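Local coordinates for glycogen synthase (Cyanobacterium sp. CLg1, PDB 6GNF), which belongs to the starch and bacterial glycogen synthase family, holding ADP and a glycan in the cleft between its two Rossmann-like domains, at residues K195-H201 with C265-V271; Q381-I387 with F405-R411; V99-W103 with V150-A154. One frame throughout, in Å; residues are numbered along the deposited sequence.

Contact 1. Residues K195-H201 with C265-V271; sequences KTVMLLH and CDQALTV. With AC1 (4,6-dideoxy-4-{[(1S,4R,5S,6S)-4,5,6-trihydroxy-3-(hydroxymethyl)cyclohex-2-en-1-yl]amino}-alpha-D-glucopyranose), chain D.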
loop_
_atom_site.group_PDB
_atom_site.type_symbol
_atom_site.label_atom_id
_atom_site.label_comp_id
_atom_site.label_asym_id
_atom_site.label_seq_id
_atom_site.Cartn_x
_atom_site.Cartn_y
_atom_site.Cartn_z
ATOM N N LYS A 195 -17.888 16.242 1.720
ATOM C CA LYS A 195 -16.607 16.357 2.417
ATOM C C LYS A 195 -15.543 15.527 1.710
ATOM O O LYS A 195 -15.863 14.536 1.040
ATOM C CB LYS A 195 -16.745 15.882 3.860
ATOM C CG LYS A 195 -17.802 16.617 4.665
ATOM C CD LYS A 195 -17.432 18.076 4.894
ATOM C CE LYS A 195 -18.608 18.851 5.463
ATOM N NZ LYS A 195 -18.190 20.209 5.893
ATOM N N THR A 196 -14.285 15.934 1.852
ATOM C CA THR A 196 -13.186 15.150 1.314
ATOM C C THR A 196 -12.222 14.765 2.417
ATOM O O THR A 196 -11.905 15.572 3.296
ATOM C CB THR A 196 -12.399 15.904 0.232
ATOM O OG1 THR A 196 -11.874 17.104 0.785
ATOM C CG2 THR A 196 -13.294 16.254 -0.920
ATOM N N VAL A 197 -11.745 13.532 2.336
ATOM C CA VAL A 197 -10.742 13.031 3.244
ATOM C C VAL A 197 -9.566 12.549 2.408
ATOM O O VAL A 197 -9.737 11.718 1.520
ATOM C CB VAL A 197 -11.297 11.880 4.102
ATOM C CG1 VAL A 197 -10.186 11.197 4.889
ATOM C CG2 VAL A 197 -12.363 12.403 5.045
ATOM N N MET A 198 -8.383 13.059 2.729
ATOM C CA MET A 198 -7.159 12.648 2.082
ATOM C C MET A 198 -6.614 11.481 2.907
ATOM O O MET A 198 -6.267 11.653 4.070
ATOM C CB MET A 198 -6.188 13.833 2.073
ATOM C CG MET A 198 -5.081 13.772 1.046
ATOM S SD MET A 198 -5.735 13.812 -0.638
ATOM C CE MET A 198 -4.939 12.312 -1.230
ATOM N N LEU A 199 -6.647 10.277 2.347
ATOM C CA LEU A 199 -6.091 9.110 3.025
ATOM C C LEU A 199 -4.742 8.789 2.430
ATOM O O LEU A 199 -4.643 8.334 1.292
ATOM C CB LEU A 199 -7.022 7.906 2.924
ATOM C CG LEU A 199 -6.563 6.627 3.641
ATOM C CD1 LEU A 199 -6.174 6.906 5.088
ATOM C CD2 LEU A 199 -7.641 5.558 3.594
ATOM N N LEU A 200 -3.701 9.023 3.222
ATOM C CA LEU A 200 -2.332 8.863 2.774
ATOM C C LEU A 200 -1.833 7.468 3.113
ATOM O O LEU A 200 -1.904 7.045 4.272
ATOM C CB LEU A 200 -1.447 9.910 3.451
ATOM C CG LEU A 200 0.060 9.746 3.257
ATOM C CD1 LEU A 200 0.446 10.028 1.809
ATOM C CD2 LEU A 200 0.822 10.653 4.216
ATOM N N HIS A 201 -1.364 6.742 2.101
ATOM C CA HIS A 201 -0.781 5.415 2.308
ATOM C C HIS A 201 0.735 5.420 2.236
ATOM O O HIS A 201 1.355 4.540 2.798
ATOM C CB HIS A 201 -1.322 4.416 1.289
ATOM C CG HIS A 201 -2.805 4.250 1.343
ATOM N ND1 HIS A 201 -3.407 3.181 1.960
ATOM C CD2 HIS A 201 -3.809 5.024 0.859
ATOM C CE1 HIS A 201 -4.716 3.303 1.858
ATOM N NE2 HIS A 201 -4.987 4.409 1.186
ATOM N N CYS A 265 -8.311 19.481 1.399
ATOM C CA CYS A 265 -9.239 18.496 1.943
ATOM C C CYS A 265 -9.842 19.017 3.236
ATOM O O CYS A 265 -9.355 19.987 3.813
ATOM C CB CYS A 265 -8.544 17.152 2.190
ATOM S SG CYS A 265 -7.324 17.182 3.530
ATOM N N ASP A 266 -10.892 18.356 3.698
ATOM C CA ASP A 266 -11.492 18.680 4.987
ATOM C C ASP A 266 -10.750 17.995 6.125
ATOM O O ASP A 266 -10.730 18.497 7.239
ATOM C CB ASP A 266 -12.968 18.281 5.001
ATOM C CG ASP A 266 -13.778 19.097 4.032
ATOM O OD1 ASP A 266 -13.690 20.338 4.143
ATOM O OD2 ASP A 266 -14.437 18.525 3.146
ATOM N N GLN A 267 -10.143 16.845 5.853
ATOM C CA GLN A 267 -9.322 16.184 6.857
ATOM C C GLN A 267 -8.325 15.225 6.233
ATOM O O GLN A 267 -8.643 14.533 5.258
ATOM C CB GLN A 267 -10.186 15.433 7.867
ATOM C CG GLN A 267 -9.385 14.907 9.046
ATOM C CD GLN A 267 -10.212 14.689 10.289
ATOM O OE1 GLN A 267 -11.413 14.985 10.320
ATOM N NE2 GLN A 267 -9.567 14.196 11.329
ATOM N N ALA A 268 -7.126 15.199 6.802
ATOM C CA ALA A 268 -6.052 14.353 6.312
ATOM C C ALA A 268 -5.816 13.222 7.300
ATOM O O ALA A 268 -5.704 13.457 8.495
ATOM C CB ALA A 268 -4.792 15.176 6.132
ATOM N N LEU A 269 -5.823 11.991 6.795
ATOM C CA LEU A 269 -5.593 10.798 7.604
ATOM C C LEU A 269 -4.474 9.969 7.007
ATOM O O LEU A 269 -4.134 10.096 5.824
ATOM C CB LEU A 269 -6.849 9.925 7.646
ATOM C CG LEU A 269 -8.138 10.519 8.211
ATOM C CD1 LEU A 269 -9.287 9.542 8.059
ATOM C CD2 LEU A 269 -7.953 10.886 9.671
ATOM N N THR A 270 -3.916 9.082 7.823
ATOM C CA THR A 270 -2.963 8.099 7.315
ATOM C C THR A 270 -3.105 6.750 8.036
ATOM O O THR A 270 -4.007 6.578 8.864
ATOM C CB THR A 270 -1.522 8.643 7.341
ATOM O OG1 THR A 270 -0.672 7.770 6.583
ATOM C CG2 THR A 270 -1.009 8.788 8.762
ATOM N N VAL A 271 -2.220 5.805 7.721
ATOM C CA VAL A 271 -2.490 4.400 7.992
ATOM C C VAL A 271 -1.793 3.824 9.240
ATOM O O VAL A 271 -1.798 2.610 9.450
ATOM C CB VAL A 271 -2.217 3.548 6.738
ATOM C CG1 VAL A 271 -3.229 3.891 5.654
ATOM C CG2 VAL A 271 -0.801 3.753 6.216
HETATM C C1 AC1 D . 1.389 2.239 -4.472
HETATM O O2 AC1 D . 0.497 4.378 -3.723
HETATM C C2 AC1 D . 0.649 2.990 -3.364
HETATM C C4A AC1 D . 0.935 0.471 3.533
HETATM C C3 AC1 D . 1.357 2.855 -2.015
HETATM O O3 AC1 D . 0.495 3.429 -1.028
HETATM C C4 AC1 D . 1.683 1.381 -1.683
HETATM N N4A AC1 D . 2.364 1.173 -0.384
HETATM C C5 AC1 D . 2.510 0.833 -2.856
HETATM O O5 AC1 D . 1.739 0.909 -4.062
HETATM C C6 AC1 D . 2.925 -0.618 -2.673
HETATM C C1B AC1 D . 1.858 1.595 0.925
HETATM C C2B AC1 D . 2.819 1.324 2.120
HETATM O O2B AC1 D . 4.105 0.856 1.727
HETATM C C3B AC1 D . 2.368 0.292 3.129
HETATM O O3B AC1 D . 3.159 0.419 4.311
HETATM O O4 AC1 D . 0.591 -0.679 4.314
HETATM C C5B AC1 D . 0.046 0.580 2.321
HETATM C C7B AC1 D . 0.476 1.033 1.155
HETATM C C6B AC1 D . -1.395 0.204 2.461
HETATM O O6B AC1 D . -1.945 1.044 3.477
#
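The imidazole of His-201 has Val-271 and the bound AC1 around it. At the ring edge, in plane, ND1 meets O6B of AC1 at 3.0 Å in an almost straight hydrogen bond (174°), while Val-271 CG1 approaches ND1 obliquely at 3.8 Å. NE2 of the same ring is bonded to Asn-170, so both nitrogens are engaged and the ring's rotation is fixed. A second flat group, the carboxylate of Asp-266, lies at the other end of the contact: its OD2 takes the N-H of Thr-196 on the anti side, 2.9 Å away and slightly out of plane, with the CD of Lys-195 beside it.

Between these ends run two parallel strands of the N-terminal sheet of a GT-B fold, 195-200 and 267-270. Met-198 is gripped through both its backbone polar atoms, N to Gln-267 O and O to Leu-269 N; the latter bond is 2.8 Å long and practically linear. Beyond it Leu-200 N reaches Leu-269 O. The strand pairing ends with a side chain: Thr-270 OG1, turned anti to its own nitrogen (chi1 -168°), donates to Leu-200 O at 2.7 Å from above the carbonyl plane.

Apolar groups cover the sheet. Val-197 CG1 meets Leu-269 CD1 at 3.7 Å on the face packed by helix 526-540; on the reverse, Met-198 CB rests against Cys-265 SG at 3.8 Å, next to helix 257-264.

The chemistry thus changes along the pair. Regular backbone bonds hold its buried middle, side-chain oxygens of Asp-266 and Thr-270 supplement main-chain bonds at the two ends (Asp-266 N also reaches Thr-196 O), and the C-terminal ends of both strands deliver His-201 and Val-271 to the glycan pocket, as expected of a Rossmann-like sheet whose ligands lie beyond its carboxyl edge.

Contact 2. Residues Q381-I387 with F405-R411; sequences QVVILGI and FAKGVAR. With ADP (adenosine-5'-diphosphate), chain F.
Leu-385 touches Arg-411 through its CD1 methyl, which lies 3.4 Å from the carbonyl O of Arg-411, and both residues meet the adenine of ADP. That carbonyl accepts a hydrogen bond from the amino nitrogen N6 of ADP at 3.0 Å (164°). The other methyl of Leu-385, CD2, lies above the adenine plane at the rim by N1 of ADP, 3.7 Å from that nitrogen. One leucine fork therefore serves both partners; with CG anti to the backbone nitrogen (chi1 175°), its CD1 branch also comes against Val-409 CG1 at 3.8 Å.

The next shell holds the carbonyl in place. Ile-387 CG2 packs against the backbone carbon C of Arg-411 at 3.5 Å. Gly-386 N bonds to Val-409 O at 3.3 Å, tying the first residue beyond strand 381-385 to the last of strand 406-409. The Arg-411 side chain leads away from the adenine: Val-409 CG1 lies over one face of its guanidinium, toward the rim, and NH2 forms a salt bridge with Asp-413.

Farther back, strands 381-385 and 406-409 run parallel, their directions only 5° apart. Val-382 and Ile-384 each use N-H and C=O to bind the neighbouring strand, the tightest of these bonds being 2.9 Å, as from Val-409 N to Ile-384 O. The strands flank helix 390-402 in a right-handed beta-alpha-beta crossover of the C-terminal Rossmann-like sheet, in which 406-409 is an outermost strand. Helix 414-423 packs on Leu-385 and Val-409, and helix 390-402 lies on the Ile-384 side.

The adenine amino group is thus read by main chain, with a leucine methyl above the ring's rim. Because a carbonyl oxygen can only accept, this position suits the N-H donor of adenine, while the guanidinium of Arg-411 points away and pairs with Asp-413.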
loop_
_atom_site.group_PDB
_atom_site.type_symbol
_atom_site.label_atom_id
_atom_site.label_comp_id
_atom_site.label_asym_id
_atom_site.label_seq_id
_atom_site.Cartn_x
_atom_site.Cartn_y
_atom_site.Cartn_z
ATOM N N GLN A 381 17.482 -20.501 8.619
ATOM C CA GLN A 381 17.163 -20.524 7.202
ATOM C C GLN A 381 16.468 -19.226 6.820
ATOM O O GLN A 381 15.812 -18.604 7.653
ATOM C CB GLN A 381 16.298 -21.739 6.869
ATOM C CG GLN A 381 17.087 -23.040 6.887
ATOM C CD GLN A 381 16.231 -24.269 6.647
ATOM O OE1 GLN A 381 15.025 -24.164 6.433
ATOM N NE2 GLN A 381 16.854 -25.444 6.691
ATOM N N VAL A 382 16.648 -18.806 5.570
ATOM C CA VAL A 382 16.042 -17.575 5.068
ATOM C C VAL A 382 15.411 -17.818 3.708
ATOM O O VAL A 382 16.044 -18.357 2.804
ATOM C CB VAL A 382 17.072 -16.431 4.919
ATOM C CG1 VAL A 382 16.390 -15.163 4.422
ATOM C CG2 VAL A 382 17.783 -16.172 6.239
ATOM N N VAL A 383 14.160 -17.405 3.568
ATOM C CA VAL A 383 13.460 -17.485 2.297
ATOM C C VAL A 383 13.032 -16.079 1.912
ATOM O O VAL A 383 12.497 -15.349 2.745
ATOM C CB VAL A 383 12.237 -18.411 2.391
ATOM C CG1 VAL A 383 11.496 -18.451 1.067
ATOM C CG2 VAL A 383 12.678 -19.811 2.798
ATOM N N ILE A 384 13.296 -15.700 0.660
ATOM C CA ILE A 384 13.049 -14.338 0.187
ATOM C C ILE A 384 12.232 -14.346 -1.103
ATOM O O ILE A 384 12.647 -14.925 -2.102
ATOM C CB ILE A 384 14.374 -13.597 -0.085
ATOM C CG1 ILE A 384 15.372 -13.809 1.052
ATOM C CG2 ILE A 384 14.115 -12.111 -0.276
ATOM C CD1 ILE A 384 16.780 -13.386 0.702
ATOM N N LEU A 385 11.075 -13.698 -1.074
ATOM C CA LEU A 385 10.174 -13.653 -2.220
ATOM C C LEU A 385 9.865 -12.203 -2.592
ATOM O O LEU A 385 9.347 -11.456 -1.771
ATOM C CB LEU A 385 8.876 -14.401 -1.891
ATOM C CG LEU A 385 7.751 -14.363 -2.935
ATOM C CD1 LEU A 385 8.170 -15.091 -4.208
ATOM C CD2 LEU A 385 6.469 -14.958 -2.370
ATOM N N GLY A 386 10.149 -11.827 -3.838
ATOM C CA GLY A 386 9.909 -10.459 -4.304
ATOM C C GLY A 386 10.245 -10.193 -5.764
ATOM O O GLY A 386 10.974 -10.953 -6.390
ATOM N N ILE A 387 9.702 -9.100 -6.294
ATOM C CA ILE A 387 10.041 -8.603 -7.632
ATOM C C ILE A 387 10.329 -7.093 -7.621
ATOM O O ILE A 387 9.794 -6.357 -6.792
ATOM C CB ILE A 387 8.920 -8.895 -8.656
ATOM C CG1 ILE A 387 7.566 -8.371 -8.164
ATOM C CG2 ILE A 387 8.839 -10.385 -8.923
ATOM C CD1 ILE A 387 6.544 -8.199 -9.265
ATOM N N PHE A 405 21.625 -22.401 3.081
ATOM C CA PHE A 405 20.552 -22.144 4.054
ATOM C C PHE A 405 19.531 -21.106 3.581
ATOM O O PHE A 405 18.563 -20.838 4.285
ATOM C CB PHE A 405 21.143 -21.694 5.395
ATOM C CG PHE A 405 21.943 -20.421 5.313
ATOM C CD1 PHE A 405 21.321 -19.183 5.425
ATOM C CD2 PHE A 405 23.319 -20.462 5.120
ATOM C CE1 PHE A 405 22.056 -18.011 5.345
ATOM C CE2 PHE A 405 24.058 -19.295 5.035
ATOM C CZ PHE A 405 23.425 -18.068 5.150
ATOM N N ALA A 406 19.739 -20.535 2.398
ATOM C CA ALA A 406 18.880 -19.465 1.911
ATOM C C ALA A 406 18.353 -19.764 0.525
ATOM O O ALA A 406 18.967 -20.507 -0.231
ATOM C CB ALA A 406 19.640 -18.145 1.904
ATOM N N LYS A 407 17.247 -19.114 0.181
ATOM C CA LYS A 407 16.604 -19.321 -1.100
ATOM C C LYS A 407 15.880 -18.057 -1.525
ATOM O O LYS A 407 15.122 -17.481 -0.748
ATOM C CB LYS A 407 15.622 -20.486 -1.002
ATOM C CG LYS A 407 14.751 -20.684 -2.230
ATOM C CD LYS A 407 15.547 -21.181 -3.422
ATOM C CE LYS A 407 14.645 -21.277 -4.639
ATOM N NZ LYS A 407 15.310 -22.020 -5.740
ATOM N N GLY A 408 16.113 -17.640 -2.767
ATOM C CA GLY A 408 15.477 -16.455 -3.326
ATOM C C GLY A 408 14.605 -16.825 -4.504
ATOM O O GLY A 408 14.947 -17.711 -5.281
ATOM N N VAL A 409 13.469 -16.148 -4.628
ATOM C CA VAL A 409 12.530 -16.395 -5.712
ATOM C C VAL A 409 12.036 -15.064 -6.255
ATOM O O VAL A 409 11.332 -14.324 -5.564
ATOM C CB VAL A 409 11.334 -17.236 -5.224
ATOM C CG1 VAL A 409 10.294 -17.407 -6.323
ATOM C CG2 VAL A 409 11.816 -18.597 -4.732
ATOM N N ALA A 410 12.380 -14.773 -7.504
ATOM C CA ALA A 410 12.009 -13.507 -8.125
ATOM C C ALA A 410 10.728 -13.659 -8.928
ATOM O O ALA A 410 10.744 -13.621 -10.150
ATOM C CB ALA A 410 13.137 -12.998 -9.006
ATOM N N ARG A 411 9.610 -13.788 -8.230
ATOM C CA ARG A 411 8.304 -13.906 -8.871
ATOM C C ARG A 411 7.236 -13.302 -7.991
ATOM O O ARG A 411 7.454 -13.073 -6.800
ATOM C CB ARG A 411 7.964 -15.375 -9.144
ATOM C CG ARG A 411 8.270 -15.831 -10.561
ATOM C CD ARG A 411 7.719 -17.218 -10.853
ATOM N NE ARG A 411 8.529 -18.269 -10.233
ATOM C CZ ARG A 411 8.275 -18.857 -9.063
ATOM N NH1 ARG A 411 9.095 -19.796 -8.599
ATOM N NH2 ARG A 411 7.210 -18.520 -8.351
HETATM P PB ADP F . 3.500 -2.437 0.218
HETATM O O1B ADP F . 4.354 -1.320 0.761
HETATM O O2B ADP F . 2.036 -2.099 0.164
HETATM O O3B ADP F . 4.064 -3.079 -1.020
HETATM P PA ADP F . 2.443 -4.109 2.316
HETATM O O1A ADP F . 1.575 -2.974 2.842
HETATM O O2A ADP F . 3.082 -5.110 3.269
HETATM O O3A ADP F . 3.641 -3.554 1.376
HETATM O "O5'" ADP F . 1.583 -4.952 1.236
HETATM C "C5'" ADP F . 2.216 -5.755 0.234
HETATM C "C4'" ADP F . 1.320 -6.958 -0.034
HETATM O "O4'" ADP F . 1.702 -7.663 -1.216
HETATM C "C3'" ADP F . 1.409 -7.950 1.107
HETATM O "O3'" ADP F . 0.083 -8.403 1.395
HETATM C "C2'" ADP F . 2.302 -9.054 0.586
HETATM O "O2'" ADP F . 1.863 -10.295 1.131
HETATM C "C1'" ADP F . 2.129 -8.995 -0.921
HETATM N N9 ADP F . 3.341 -9.264 -1.743
HETATM C C8 ADP F . 4.399 -8.444 -1.917
HETATM N N7 ADP F . 5.314 -8.992 -2.763
HETATM C C5 ADP F . 4.833 -10.184 -3.155
HETATM C C6 ADP F . 5.274 -11.285 -4.036
HETATM N N6 ADP F . 6.450 -11.226 -4.691
HETATM N N1 ADP F . 4.468 -12.361 -4.166
HETATM C C2 ADP F . 3.292 -12.457 -3.525
HETATM N N3 ADP F . 2.831 -11.490 -2.711
HETATM C C4 ADP F . 3.532 -10.353 -2.489
#

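Contact 3. Residues V99-W103 with V150-A154; sequences VDHIW and VPLGA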
loop_
_atom_site.group_PDB
_atom_site.type_symbol
_atom_site.label_atom_id
_atom_site.label_comp_id
_atom_site.label_asym_id
_atom_site.label_seq_id
_atom_site.Cartn_x
_atom_site.Cartn_y
_atom_site.Cartn_z
ATOM N N VAL A 99 -20.775 -3.873 -1.323
ATOM C CA VAL A 99 -20.038 -2.710 -1.827
ATOM C C VAL A 99 -20.166 -2.584 -3.349
ATOM O O VAL A 99 -19.986 -3.577 -4.072
ATOM C CB VAL A 99 -18.532 -2.796 -1.488
ATOM C CG1 VAL A 99 -17.807 -1.538 -1.940
ATOM C CG2 VAL A 99 -18.321 -3.007 0.008
ATOM N N ASP A 100 -20.436 -1.359 -3.811
ATOM C CA ASP A 100 -20.460 -1.032 -5.235
ATOM C C ASP A 100 -19.063 -0.670 -5.711
ATOM O O ASP A 100 -18.408 0.196 -5.144
ATOM C CB ASP A 100 -21.377 0.158 -5.503
ATOM C CG ASP A 100 -22.826 -0.161 -5.217
ATOM O OD1 ASP A 100 -23.491 -0.719 -6.128
ATOM O OD2 ASP A 100 -23.325 0.065 -4.098
ATOM N N HIS A 101 -18.621 -1.320 -6.782
ATOM C CA HIS A 101 -17.356 -0.982 -7.413
ATOM C C HIS A 101 -17.675 -0.378 -8.759
ATOM O O HIS A 101 -18.348 -0.992 -9.588
ATOM C CB HIS A 101 -16.493 -2.225 -7.570
ATOM C CG HIS A 101 -16.243 -2.931 -6.280
ATOM N ND1 HIS A 101 -15.553 -2.349 -5.239
ATOM C CD2 HIS A 101 -16.610 -4.157 -5.851
ATOM C CE1 HIS A 101 -15.495 -3.198 -4.228
ATOM N NE2 HIS A 101 -16.129 -4.300 -4.573
ATOM N N ILE A 102 -17.306 0.885 -8.917
ATOM C CA ILE A 102 -17.521 1.608 -10.149
ATOM C C ILE A 102 -16.180 1.710 -10.854
ATOM O O ILE A 102 -15.172 2.091 -10.251
ATOM C CB ILE A 102 -18.045 3.032 -9.878
ATOM C CG1 ILE A 102 -19.239 3.009 -8.908
ATOM C CG2 ILE A 102 -18.388 3.732 -11.183
ATOM C CD1 ILE A 102 -20.355 2.106 -9.332
ATOM N N TRP A 103 -16.173 1.399 -12.141
ATOM C CA TRP A 103 -14.947 1.393 -12.917
ATOM C C TRP A 103 -15.037 2.394 -14.052
ATOM O O TRP A 103 -15.953 2.353 -14.874
ATOM C CB TRP A 103 -14.713 0.014 -13.500
ATOM C CG TRP A 103 -14.846 -1.087 -12.510
ATOM C CD1 TRP A 103 -15.867 -1.975 -12.419
ATOM C CD2 TRP A 103 -13.922 -1.427 -11.469
ATOM N NE1 TRP A 103 -15.639 -2.858 -11.395
ATOM C CE2 TRP A 103 -14.447 -2.554 -10.805
ATOM C CE3 TRP A 103 -12.696 -0.908 -11.053
ATOM C CZ2 TRP A 103 -13.808 -3.156 -9.733
ATOM C CZ3 TRP A 103 -12.046 -1.515 -9.972
ATOM C CH2 TRP A 103 -12.606 -2.623 -9.324
ATOM N N VAL A 150 -24.589 7.318 -10.976
ATOM C CA VAL A 150 -24.586 5.855 -11.021
ATOM C C VAL A 150 -25.506 5.232 -9.958
ATOM O O VAL A 150 -25.223 5.309 -8.763
ATOM C CB VAL A 150 -23.152 5.307 -10.857
ATOM C CG1 VAL A 150 -23.136 3.791 -10.924
ATOM C CG2 VAL A 150 -22.234 5.879 -11.936
ATOM N N PRO A 151 -26.576 4.536 -10.387
ATOM C CA PRO A 151 -27.445 3.896 -9.406
ATOM C C PRO A 151 -26.759 2.703 -8.754
ATOM O O PRO A 151 -26.204 1.835 -9.434
ATOM C CB PRO A 151 -28.643 3.429 -10.231
ATOM C CG PRO A 151 -28.119 3.281 -11.616
ATOM C CD PRO A 151 -27.029 4.299 -11.770
ATOM N N LEU A 152 -26.854 2.632 -7.436
ATOM C CA LEU A 152 -26.082 1.687 -6.653
ATOM C C LEU A 152 -26.949 0.528 -6.189
ATOM O O LEU A 152 -28.147 0.469 -6.443
ATOM C CB LEU A 152 -25.464 2.404 -5.448
ATOM C CG LEU A 152 -24.566 3.590 -5.757
ATOM C CD1 LEU A 152 -24.060 4.228 -4.479
ATOM C CD2 LEU A 152 -23.390 3.193 -6.645
ATOM N N GLY A 153 -26.310 -0.430 -5.538
ATOM C CA GLY A 153 -26.986 -1.604 -5.018
ATOM C C GLY A 153 -27.023 -2.714 -6.046
ATOM O O GLY A 153 -26.522 -2.562 -7.169
ATOM N N ALA A 154 -27.606 -3.841 -5.644
ATOM C CA ALA A 154 -27.816 -4.964 -6.541
ATOM C C ALA A 154 -28.559 -4.480 -7.790
ATOM O O ALA A 154 -29.729 -4.087 -7.728
ATOM C CB ALA A 154 -28.597 -6.065 -5.840
#
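Asp-100 and Ile-102, on a strand of the N-terminal Rossmann-like sheet, face the loop that follows helix 146-149 and pack it against the sheet. Since strand residues alternate, these two side chains point to the loop while that of His-101 points away from it. The compact part has one apolar and one polar half.

In the apolar half the CD1 methyl of Ile-102 meets CG1 of Val-150 tip to tip at 3.6 Å. Two turned torsions bring it there: CG1 of Ile-102 lies beside the backbone nitrogen (chi1 -50°) and CD1 bends again at chi2. Leu-152 CD2 is slightly farther from the same methyl, 4.2 Å, its side chain crossing that of Ile-102 at about a right angle. Tyr-91 and His-93 of strand 85-96 also touch Ile-102.

Leu-152 bridges to the polar half. Its CD2 lies 3.8 Å from Asp-100 CB, and its CB 3.4 Å from Asp-100 OD2, so the leucine lies along one flank of the buried carboxylate and probably limits its contact with solvent.

The rest of the loop is looser. Pro-151 turns its ring away from the strand and is partly exposed, and Ala-154, exposed and poorly ordered, marks where the chain leaves the contact. Hence the loop is fastened at Val-150, Leu-152 and Gly-153, and the whole interface is small, about 206 Å² summed over both sides.

The polar fastening uses the main-chain N-H of Gly-153, a residue with positive phi (89°). Asp-100 OD1 is shared by two donors, NE2 of His-93 on strand 85-96 and the loop amide, which would probably favour the charged carboxylate. Gly-153 N comes to OD1 on its syn side at 2.9 Å, somewhat out of the carboxylate plane, and makes a weak second bond to OD2 at 3.4 Å.

How the contacts relate
Contacts 1 and 3 both reach the nine-stranded sheet of the N-terminal domain, with centres about 23 Å apart; strands 57-63, 23-27 and 166-170 lie between 99-105 and 195-200. Contact 2 belongs to the parallel sheet of the C-terminal domain, its centre about 36 Å from that of contact 1 and their nearest atoms about 17 Å apart. The ligands lie in the cleft between the two domains: contact 1 supplies part of the glycan pocket, contact 2 part of the ADP pocket, and the side chain of His-201 is about 7 Å from ADP. Contact 3 takes no part in either pocket and lies about 40 Å, centre to centre, from contact 2.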